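Local coordinates for protein siderophore biosynthesis lipase/esterase, putative (Aspergillus fumigatus, PDB 6GUP) that hydrolyses the ester bonds of the fungal siderophore fusarinine C, releasing fusarinine and iron, and works as a homodimeric alpha/beta-hydrolase, at residues H18-E21 with T22-T25. Sequence-based numbering, arbitrary orientation.
Sequences HYTE and TLVT
The tight connection between antiparallel strands 12-18 and 24-28, at the edge of the central alpha/beta-hydrolase sheet, is closed by Thr20 and Leu23. A chi1 of 75° places Thr20 OG1 between the backbone N and the carbonyl carbon, facing the amides that follow. It accepts the N-H of Leu23 at 2.7 Å and, as in an ST turn, a weak bond from Thr22 N at 3.2 Å. In the other direction, Leu23 O receives weak bonds from the backbone N of both Tyr19 and Thr20. On one side of the hairpin, the Tyr19 ring packs obliquely against Leu23, its CZ 3.5 Å from Leu23 CB, while Val24 O lies at the ring edge, in plane. The phenol OH, passing Leu23 CD1, is hydrogen-bonded to Thr73 O, and the Tyr19 side chain rests on helix 86-108. On the other side, Val24 CG1 sits over one face of the His18 imidazole in a CH-pi contact, 3.5 Å from the centroid. His18 ND1 donates to Thr20 O at 3.2 Å, nearly in the ring plane, which limits ring rotation; the same imidazole meets Trp7 of the second subunit. Thr20 is thus gripped twice, at its hydroxyl by Leu23 N and at its carbonyl by the imidazole, and the His18-Val24 side faces the dimer partner.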
ATOM      1  N   HIS A  18      11.667   0.478   7.132  1.00 36.83           N
ATOM      2  CA  HIS A  18      10.530   1.046   7.852  1.00 38.46           C
ATOM      3  C   HIS A  18      10.928   2.434   8.347  1.00 38.76           C
ATOM      4  O   HIS A  18      11.710   2.551   9.291  1.00 38.63           O
ATOM      5  CB  HIS A  18      10.143   0.149   9.036  1.00 40.21           C
ATOM      6  CG  HIS A  18       9.088  -0.862   8.713  1.00 39.31           C
ATOM      7  ND1 HIS A  18       7.783  -0.733   9.135  1.00 39.88           N
ATOM      8  CD2 HIS A  18       9.144  -2.018   8.011  1.00 38.88           C
ATOM      9  CE1 HIS A  18       7.082  -1.766   8.706  1.00 39.69           C
ATOM     10  NE2 HIS A  18       7.883  -2.561   8.021  1.00 39.05           N
ATOM     11  N   TYR A  19      10.409   3.479   7.698  1.00 38.74           N
ATOM     12  CA  TYR A  19      10.656   4.863   8.136  1.00 38.29           C
ATOM     13  C   TYR A  19       9.671   5.319   9.228  1.00 40.24           C
ATOM     14  O   TYR A  19       9.975   6.239   9.989  1.00 41.83           O
ATOM     15  CB  TYR A  19      10.724   5.839   6.944  1.00 36.58           C
ATOM     16  CG  TYR A  19       9.420   6.185   6.255  1.00 35.11           C
ATOM     17  CD1 TYR A  19       8.647   7.262   6.688  1.00 34.29           C
ATOM     18  CD2 TYR A  19       8.985   5.472   5.135  1.00 34.77           C
ATOM     19  CE1 TYR A  19       7.461   7.597   6.051  1.00 33.59           C
ATOM     20  CE2 TYR A  19       7.800   5.803   4.489  1.00 34.31           C
ATOM     21  CZ  TYR A  19       7.043   6.866   4.950  1.00 34.13           C
ATOM     22  OH  TYR A  19       5.872   7.200   4.313  1.00 34.63           O
ATOM     23  N   THR A  20       8.500   4.685   9.285  1.00 42.31           N
ATOM     24  CA  THR A  20       7.657   4.672  10.491  1.00 43.53           C
ATOM     25  C   THR A  20       7.350   3.210  10.821  1.00 47.00           C
ATOM     26  O   THR A  20       7.790   2.306  10.107  1.00 46.92           O
ATOM     27  CB  THR A  20       6.336   5.464  10.316  1.00 40.76           C
ATOM     28  OG1 THR A  20       5.414   4.725   9.503  1.00 38.97           O
ATOM     29  CG2 THR A  20       6.587   6.832   9.692  1.00 39.96           C
ATOM     30  N   GLU A  21       6.598   2.979  11.895  1.00 50.84           N
ATOM     31  CA  GLU A  21       6.156   1.623  12.248  1.00 53.22           C
ATOM     32  C   GLU A  21       5.154   1.067  11.224  1.00 47.95           C
ATOM     33  O   GLU A  21       5.117  -0.142  10.989  1.00 47.85           O
ATOM     34  CB  GLU A  21       5.545   1.591  13.657  1.00 62.20           C
ATOM     35  CG  GLU A  21       6.496   1.973  14.790  1.00 71.00           C
ATOM     36  CD  GLU A  21       7.581   0.939  15.043  1.00 77.88           C
ATOM     37  OE1 GLU A  21       7.440   0.150  16.002  1.00 81.54           O
ATOM     38  OE2 GLU A  21       8.575   0.913  14.286  1.00 78.76           O
ATOM     39  N   THR A  22       4.363   1.955  10.617  1.00 45.26           N
ATOM     40  CA  THR A  22       3.337   1.593   9.631  1.00 45.30           C
ATOM     41  C   THR A  22       3.815   1.685   8.174  1.00 42.89           C
ATOM     42  O   THR A  22       3.355   0.912   7.330  1.00 45.17           O
ATOM     43  CB  THR A  22       2.094   2.500   9.798  1.00 47.96           C
ATOM     44  OG1 THR A  22       1.651   2.462  11.160  1.00 50.66           O
ATOM     45  CG2 THR A  22       0.942   2.061   8.886  1.00 50.73           C
ATOM     46  N   LEU A  23       4.720   2.621   7.880  1.00 38.69           N
ATOM     47  CA  LEU A  23       5.063   2.979   6.497  1.00 36.07           C
ATOM     48  C   LEU A  23       6.468   2.527   6.107  1.00 34.07           C
ATOM     49  O   LEU A  23       7.392   2.571   6.925  1.00 34.49           O
ATOM     50  CB  LEU A  23       4.913   4.491   6.301  1.00 37.70           C
ATOM     51  CG  LEU A  23       3.528   5.060   6.642  1.00 39.38           C
ATOM     52  CD1 LEU A  23       3.551   6.580   6.712  1.00 40.70           C
ATOM     53  CD2 LEU A  23       2.480   4.585   5.645  1.00 38.79           C
ATOM     54  N   VAL A  24       6.616   2.111   4.847  1.00 33.48           N
ATOM     55  CA  VAL A  24       7.867   1.537   4.336  1.00 34.15           C
ATOM     56  C   VAL A  24       8.416   2.298   3.135  1.00 35.10           C
ATOM     57  O   VAL A  24       7.675   2.983   2.423  1.00 35.94           O
ATOM     58  CB  VAL A  24       7.720   0.040   3.947  1.00 35.08           C
ATOM     59  CG1 VAL A  24       7.404  -0.797   5.175  1.00 36.27           C
ATOM     60  CG2 VAL A  24       6.666  -0.181   2.862  1.00 35.17           C
ATOM     61  N   THR A  25       9.723   2.163   2.929  1.00 36.45           N
ATOM     62  CA  THR A  25      10.382   2.636   1.715  1.00 37.79           C
ATOM     63  C   THR A  25      11.316   1.539   1.195  1.00 37.42           C
ATOM     64  O   THR A  25      12.080   0.951   1.968  1.00 37.07           O
ATOM     65  CB  THR A  25      11.120   3.986   1.925  1.00 39.38           C
ATOM     66  OG1 THR A  25      11.748   4.393   0.702  1.00 40.59           O
ATOM     67  CG2 THR A  25      12.175   3.910   3.027  1.00 39.76           C
TER